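Local atomic coordinates of uncharacterized protein (Aeromonas hydrophila J-1, PDB entry 6R1J), a protein that is one component, AhlC, of the tripartite alpha-pore-forming toxin AHL, captured here in soluble form with its head mutated. Residues Phe58-Glu63 and Val258-Gln262; Glu144-Asn149 and Thr172-Gln177. The protein carries 3 engineered substitutions. One frame throughout, in Å; residues are numbered along the deposited sequence.

Both contacts join antiparallel helices of this almost wholly helical chain, but they lie on opposite sides of its centre, their own centres about 80 Å apart. Interaction 1 packs helix 28-70 against helix 244-264, helices 78-157 and 163-236 add side chains around it, and five of its nine touching residues are buried. Interaction 2 pairs helices 78-157 and 163-236 with each other far out along the molecule, where only Thr176 of its touching residues is buried. The two bury nearly equal areas, 379 and 377 Å². Their chemistry differs: a carboxylate held by an arginine and a glutamine borders the apolar packing of interaction 1, whereas leucine and threonine methyls carry interaction 2.

Interaction 1: residues Phe58-Glu63 and Val258-Gln262; sequences FAARLE and VRTLQ
Val258 supplies the apolar centre of this antiparallel helix pair, whose axes come within 9.1 Å at 149°. Its two methyls divide the work: CG1, anti to the backbone N (chi1 169°), lies 3.2 Å from Ala59 O, while CG2 presses on Leu62 CD2 at 3.5 Å, tighter than ordinary carbon contact. Ala59 CB rests 3.7 Å from Gln262 CG, and Leu261 CD1 meets the Phe58 ring at its edge, 4.0 Å from CE2. Leu228 of helix 163-236 touches Phe58, Leu62 and Val258, placing this side in the helical bundle.

The polar contacts centre on Glu63. Arg259 grips it side-on, NE and NH2 both donating to OE1 at 2.8 and 3.0 Å; the oxygen lies nearly in the guanidinium plane, though the carboxylate is turned 74° from it. Gln262 NE2 donates to Glu63 OE2 across 3.2 Å, approaching from above the carboxylate plane.

With donors on both oxygens, the carboxylate's rotation is probably restricted, and the Arg259 charge should help keep it ionised. Small and branched apolar groups thus probably allow the close helix spacing, while a salt bridge and a hydrogen bond from the Gln262 amide tie the partly exposed border.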
loop_
_atom_site.group_PDB
_atom_site.type_symbol
_atom_site.label_atom_id
_atom_site.label_comp_id
_atom_site.label_asym_id
_atom_site.label_seq_id
_atom_site.Cartn_x
_atom_site.Cartn_y
_atom_site.Cartn_z
ATOM N N PHE A 58 -39.191 1.991 -18.765
ATOM C CA PHE A 58 -40.265 1.554 -17.860
ATOM C C PHE A 58 -40.655 2.704 -16.941
ATOM O O PHE A 58 -41.891 2.950 -16.770
ATOM C CB PHE A 58 -39.814 0.337 -17.046
ATOM C CG PHE A 58 -40.585 0.124 -15.777
ATOM C CD1 PHE A 58 -41.796 -0.539 -15.779
ATOM C CD2 PHE A 58 -40.109 0.630 -14.582
ATOM C CE1 PHE A 58 -42.515 -0.702 -14.608
ATOM C CE2 PHE A 58 -40.835 0.468 -13.417
ATOM C CZ PHE A 58 -42.037 -0.198 -13.432
ATOM N N ALA A 59 -39.662 3.368 -16.327
ATOM C CA ALA A 59 -39.954 4.410 -15.323
ATOM C C ALA A 59 -40.642 5.603 -16.015
ATOM O O ALA A 59 -41.590 6.097 -15.443
ATOM C CB ALA A 59 -38.735 4.812 -14.572
ATOM N N ALA A 60 -40.194 5.999 -17.199
ATOM C CA ALA A 60 -40.765 7.159 -17.933
ATOM C C ALA A 60 -42.239 6.857 -18.224
ATOM O O ALA A 60 -43.089 7.687 -17.911
ATOM C CB ALA A 60 -39.998 7.433 -19.190
ATOM N N ARG A 61 -42.537 5.662 -18.716
ATOM C CA ARG A 61 -43.937 5.279 -19.013
ATOM C C ARG A 61 -44.760 5.268 -17.717
ATOM O O ARG A 61 -45.886 5.857 -17.707
ATOM C CB ARG A 61 -43.936 3.969 -19.786
ATOM C CG ARG A 61 -45.260 3.221 -19.769
ATOM C CD ARG A 61 -45.184 1.946 -20.588
ATOM N NE ARG A 61 -46.393 1.169 -20.367
ATOM C CZ ARG A 61 -47.487 1.226 -21.112
ATOM N NH1 ARG A 61 -48.544 0.496 -20.790
ATOM N NH2 ARG A 61 -47.521 1.989 -22.189
ATOM N N LEU A 62 -44.260 4.668 -16.634
ATOM C CA LEU A 62 -45.051 4.576 -15.389
ATOM C C LEU A 62 -45.199 5.962 -14.734
ATOM O O LEU A 62 -46.247 6.202 -14.130
ATOM C CB LEU A 62 -44.443 3.550 -14.429
ATOM C CG LEU A 62 -45.226 3.346 -13.135
ATOM C CD1 LEU A 62 -46.663 2.946 -13.396
ATOM C CD2 LEU A 62 -44.544 2.315 -12.259
ATOM N N GLU A 63 -44.180 6.825 -14.799
ATOM C CA GLU A 63 -44.274 8.199 -14.240
ATOM C C GLU A 63 -45.504 8.917 -14.833
ATOM O O GLU A 63 -46.318 9.470 -14.033
ATOM C CB GLU A 63 -43.024 9.016 -14.536
ATOM C CG GLU A 63 -43.134 10.437 -14.026
ATOM C CD GLU A 63 -41.946 11.341 -14.351
ATOM O OE1 GLU A 63 -41.707 12.242 -13.576
ATOM O OE2 GLU A 63 -41.234 11.065 -15.316
ATOM N N VAL A 258 -40.767 5.641 -8.537
ATOM C CA VAL A 258 -40.503 5.749 -9.996
ATOM C C VAL A 258 -39.442 6.818 -10.226
ATOM O O VAL A 258 -38.542 6.578 -11.013
ATOM C CB VAL A 258 -41.761 6.069 -10.814
ATOM C CG1 VAL A 258 -41.412 6.431 -12.250
ATOM C CG2 VAL A 258 -42.721 4.907 -10.777
ATOM N N ARG A 259 -39.567 7.972 -9.579
ATOM C CA ARG A 259 -38.585 9.081 -9.757
ATOM C C ARG A 259 -37.240 8.676 -9.146
ATOM O O ARG A 259 -36.198 9.095 -9.654
ATOM C CB ARG A 259 -39.158 10.364 -9.151
ATOM C CG ARG A 259 -40.293 10.861 -10.033
ATOM C CD ARG A 259 -40.893 12.190 -9.671
ATOM N NE ARG A 259 -41.786 12.535 -10.781
ATOM C CZ ARG A 259 -42.852 13.283 -10.638
ATOM N NH1 ARG A 259 -43.145 13.709 -9.433
ATOM N NH2 ARG A 259 -43.636 13.560 -11.665
ATOM N N THR A 260 -37.243 7.926 -8.052
ATOM C CA THR A 260 -35.984 7.375 -7.495
ATOM C C THR A 260 -35.301 6.541 -8.576
ATOM O O THR A 260 -34.106 6.698 -8.770
ATOM C CB THR A 260 -36.218 6.679 -6.156
ATOM O OG1 THR A 260 -36.801 7.676 -5.319
ATOM C CG2 THR A 260 -34.930 6.173 -5.521
ATOM N N LEU A 261 -35.996 5.650 -9.269
ATOM C CA LEU A 261 -35.334 4.820 -10.314
ATOM C C LEU A 261 -34.649 5.701 -11.360
ATOM O O LEU A 261 -33.544 5.351 -11.860
ATOM C CB LEU A 261 -36.392 4.007 -11.047
ATOM C CG LEU A 261 -36.973 2.816 -10.337
ATOM C CD1 LEU A 261 -38.097 2.242 -11.179
ATOM C CD2 LEU A 261 -35.902 1.764 -10.052
ATOM N N GLN A 262 -35.342 6.760 -11.777
ATOM C CA GLN A 262 -34.846 7.638 -12.874
ATOM C C GLN A 262 -33.561 8.288 -12.403
ATOM O O GLN A 262 -32.670 8.469 -13.218
ATOM C CB GLN A 262 -35.879 8.690 -13.285
ATOM C CG GLN A 262 -37.152 8.048 -13.770
ATOM C CD GLN A 262 -38.254 9.056 -14.027
ATOM O OE1 GLN A 262 -38.614 9.870 -13.172
ATOM N NE2 GLN A 262 -38.794 8.988 -15.228
#

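Interaction 2: residues Glu144-Asn149 and Thr172-Gln177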
loop_
_atom_site.group_PDB
_atom_site.type_symbol
_atom_site.label_atom_id
_atom_site.label_comp_id
_atom_site.label_asym_id
_atom_site.label_seq_id
_atom_site.Cartn_x
_atom_site.Cartn_y
_atom_site.Cartn_z
ATOM N N GLU A 144 30.960 -18.053 2.858
ATOM C CA GLU A 144 31.729 -19.192 2.286
ATOM C C GLU A 144 32.807 -18.618 1.353
ATOM O O GLU A 144 33.960 -19.082 1.427
ATOM C CB GLU A 144 30.732 -20.155 1.634
ATOM C CG GLU A 144 31.282 -21.515 1.252
ATOM C CD GLU A 144 30.245 -22.455 0.637
ATOM O OE1 GLU A 144 30.658 -23.514 0.126
ATOM O OE2 GLU A 144 29.025 -22.143 0.662
ATOM N N LEU A 145 32.469 -17.595 0.559
ATOM C CA LEU A 145 33.387 -16.909 -0.399
ATOM C C LEU A 145 34.420 -16.064 0.381
ATOM O O LEU A 145 35.541 -15.889 -0.159
ATOM C CB LEU A 145 32.549 -16.059 -1.368
ATOM C CG LEU A 145 33.191 -15.648 -2.690
ATOM C CD1 LEU A 145 33.178 -16.794 -3.693
ATOM C CD2 LEU A 145 32.474 -14.440 -3.276
ATOM N N ASP A 146 34.080 -15.564 1.586
ATOM C CA ASP A 146 34.982 -14.765 2.472
ATOM C C ASP A 146 36.098 -15.672 2.999
ATOM O O ASP A 146 37.274 -15.251 2.890
ATOM C CB ASP A 146 34.253 -14.103 3.654
ATOM C CG ASP A 146 33.382 -12.911 3.277
ATOM O OD1 ASP A 146 33.523 -12.406 2.136
ATOM O OD2 ASP A 146 32.564 -12.485 4.130
ATOM N N SER A 147 35.742 -16.836 3.569
ATOM C CA SER A 147 36.690 -17.894 4.023
ATOM C C SER A 147 37.661 -18.239 2.898
ATOM O O SER A 147 38.878 -18.135 3.131
ATOM C CB SER A 147 36.005 -19.152 4.459
ATOM O OG SER A 147 35.601 -19.065 5.810
ATOM N N LEU A 148 37.129 -18.671 1.747
ATOM C CA LEU A 148 37.936 -19.105 0.572
ATOM C C LEU A 148 38.966 -18.025 0.221
ATOM O O LEU A 148 40.140 -18.401 0.063
ATOM C CB LEU A 148 37.049 -19.447 -0.637
ATOM C CG LEU A 148 36.204 -20.723 -0.527
ATOM C CD1 LEU A 148 35.411 -20.942 -1.808
ATOM C CD2 LEU A 148 37.041 -21.962 -0.224
ATOM N N ASN A 149 38.568 -16.747 0.150
ATOM C CA ASN A 149 39.460 -15.609 -0.227
ATOM C C ASN A 149 40.495 -15.318 0.877
ATOM O O ASN A 149 41.583 -14.839 0.522
ATOM C CB ASN A 149 38.666 -14.372 -0.649
ATOM C CG ASN A 149 38.256 -14.410 -2.105
ATOM O OD1 ASN A 149 38.977 -14.964 -2.936
ATOM N ND2 ASN A 149 37.120 -13.808 -2.428
ATOM N N THR A 172 37.387 -24.435 -6.192
ATOM C CA THR A 172 36.353 -24.201 -5.146
ATOM C C THR A 172 35.809 -22.763 -5.261
ATOM O O THR A 172 34.599 -22.576 -5.091
ATOM C CB THR A 172 36.907 -24.425 -3.732
ATOM O OG1 THR A 172 37.698 -25.620 -3.703
ATOM C CG2 THR A 172 35.812 -24.512 -2.692
ATOM N N LEU A 173 36.691 -21.795 -5.505
ATOM C CA LEU A 173 36.375 -20.347 -5.560
ATOM C C LEU A 173 35.398 -20.117 -6.725
ATOM O O LEU A 173 34.350 -19.525 -6.489
ATOM C CB LEU A 173 37.687 -19.562 -5.706
ATOM C CG LEU A 173 37.618 -18.064 -5.414
ATOM C CD1 LEU A 173 37.385 -17.817 -3.932
ATOM C CD2 LEU A 173 38.893 -17.361 -5.867
ATOM N N THR A 174 35.700 -20.628 -7.926
ATOM C CA THR A 174 34.802 -20.552 -9.114
ATOM C C THR A 174 33.420 -21.108 -8.749
ATOM O O THR A 174 32.431 -20.397 -8.988
ATOM C CB THR A 174 35.371 -21.305 -10.324
ATOM O OG1 THR A 174 36.596 -20.649 -10.633
ATOM C CG2 THR A 174 34.458 -21.310 -11.536
ATOM N N GLN A 175 33.352 -22.310 -8.169
ATOM C CA GLN A 175 32.069 -22.985 -7.802
ATOM C C GLN A 175 31.267 -22.098 -6.833
ATOM O O GLN A 175 30.051 -21.924 -7.043
ATOM C CB GLN A 175 32.323 -24.367 -7.181
ATOM C CG GLN A 175 33.088 -25.337 -8.088
ATOM C CD GLN A 175 32.339 -25.677 -9.357
ATOM O OE1 GLN A 175 31.126 -25.913 -9.347
ATOM N NE2 GLN A 175 33.066 -25.723 -10.466
ATOM N N THR A 176 31.909 -21.571 -5.790
ATOM C CA THR A 176 31.254 -20.745 -4.732
ATOM C C THR A 176 30.798 -19.410 -5.339
ATOM O O THR A 176 29.720 -18.936 -4.968
ATOM C CB THR A 176 32.187 -20.545 -3.529
ATOM O OG1 THR A 176 32.617 -21.841 -3.107
ATOM C CG2 THR A 176 31.538 -19.817 -2.368
ATOM N N GLN A 177 31.587 -18.842 -6.248
ATOM C CA GLN A 177 31.266 -17.581 -6.957
ATOM C C GLN A 177 29.974 -17.816 -7.768
ATOM O O GLN A 177 29.026 -17.025 -7.584
ATOM C CB GLN A 177 32.483 -17.120 -7.768
ATOM C CG GLN A 177 32.200 -15.964 -8.725
ATOM C CD GLN A 177 31.756 -14.668 -8.073
ATOM O OE1 GLN A 177 31.491 -14.593 -6.871
ATOM N NE2 GLN A 177 31.670 -13.620 -8.881
#
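An antiparallel helical hairpin, formed by helices 78-157 and 163-236 in the far part of the long chain, probably near the head that the engineered substitutions concern, contains the contact between Leu145, Leu148, Leu173 and Thr176. The segment axes approach to 9.9 Å at 160°, and two pairs of facing residues, Leu145 with Thr176 and Leu148 with Leu173, set the register.

Leu148 reaches out toward Thr176, tip to tip, its CD1 lying 3.2 Å from OG1. With chi1 at -70°, CG of Leu148 stands anti to its carbonyl carbon, which sends both methyls across to helix 163-236; there they meet Thr172 CG2, CD1 at 3.7 Å and CD2 at 3.8 Å. One turn earlier, Leu145 slides past Thr176 in the opposite direction, so that CD1 of Leu145 comes 3.7 Å from the threonine CG2 and also reaches the backbone of Gln177. Leu173 answers from the other helix: its CD1 packs 3.7 Å from Leu148 CB and lies 3.4 Å from Asn149 OD1, the asparagine crossing it at about a right angle. The methylenes of Glu144 extend the apolar surface over Thr176 CG2.

The Thr176 hydroxyl is satisfied within its own helix. OG1 donates to Thr172 O at 2.9 Å, from above the carbonyl plane, and the same oxygen accepts the backbone N of Thr176. This bond helps to hold the side-chain rotation that directs CG2 at Leu145.

Gln177 packs on Val263 of the second subunit, which places this end of the hairpin beside a subunit interface. Across the pair, the contact is made by leucine and threonine carbons and by carbons set against oxygens, without polar bonding between the segments; cohesion here therefore probably rests on shape and apolar burial.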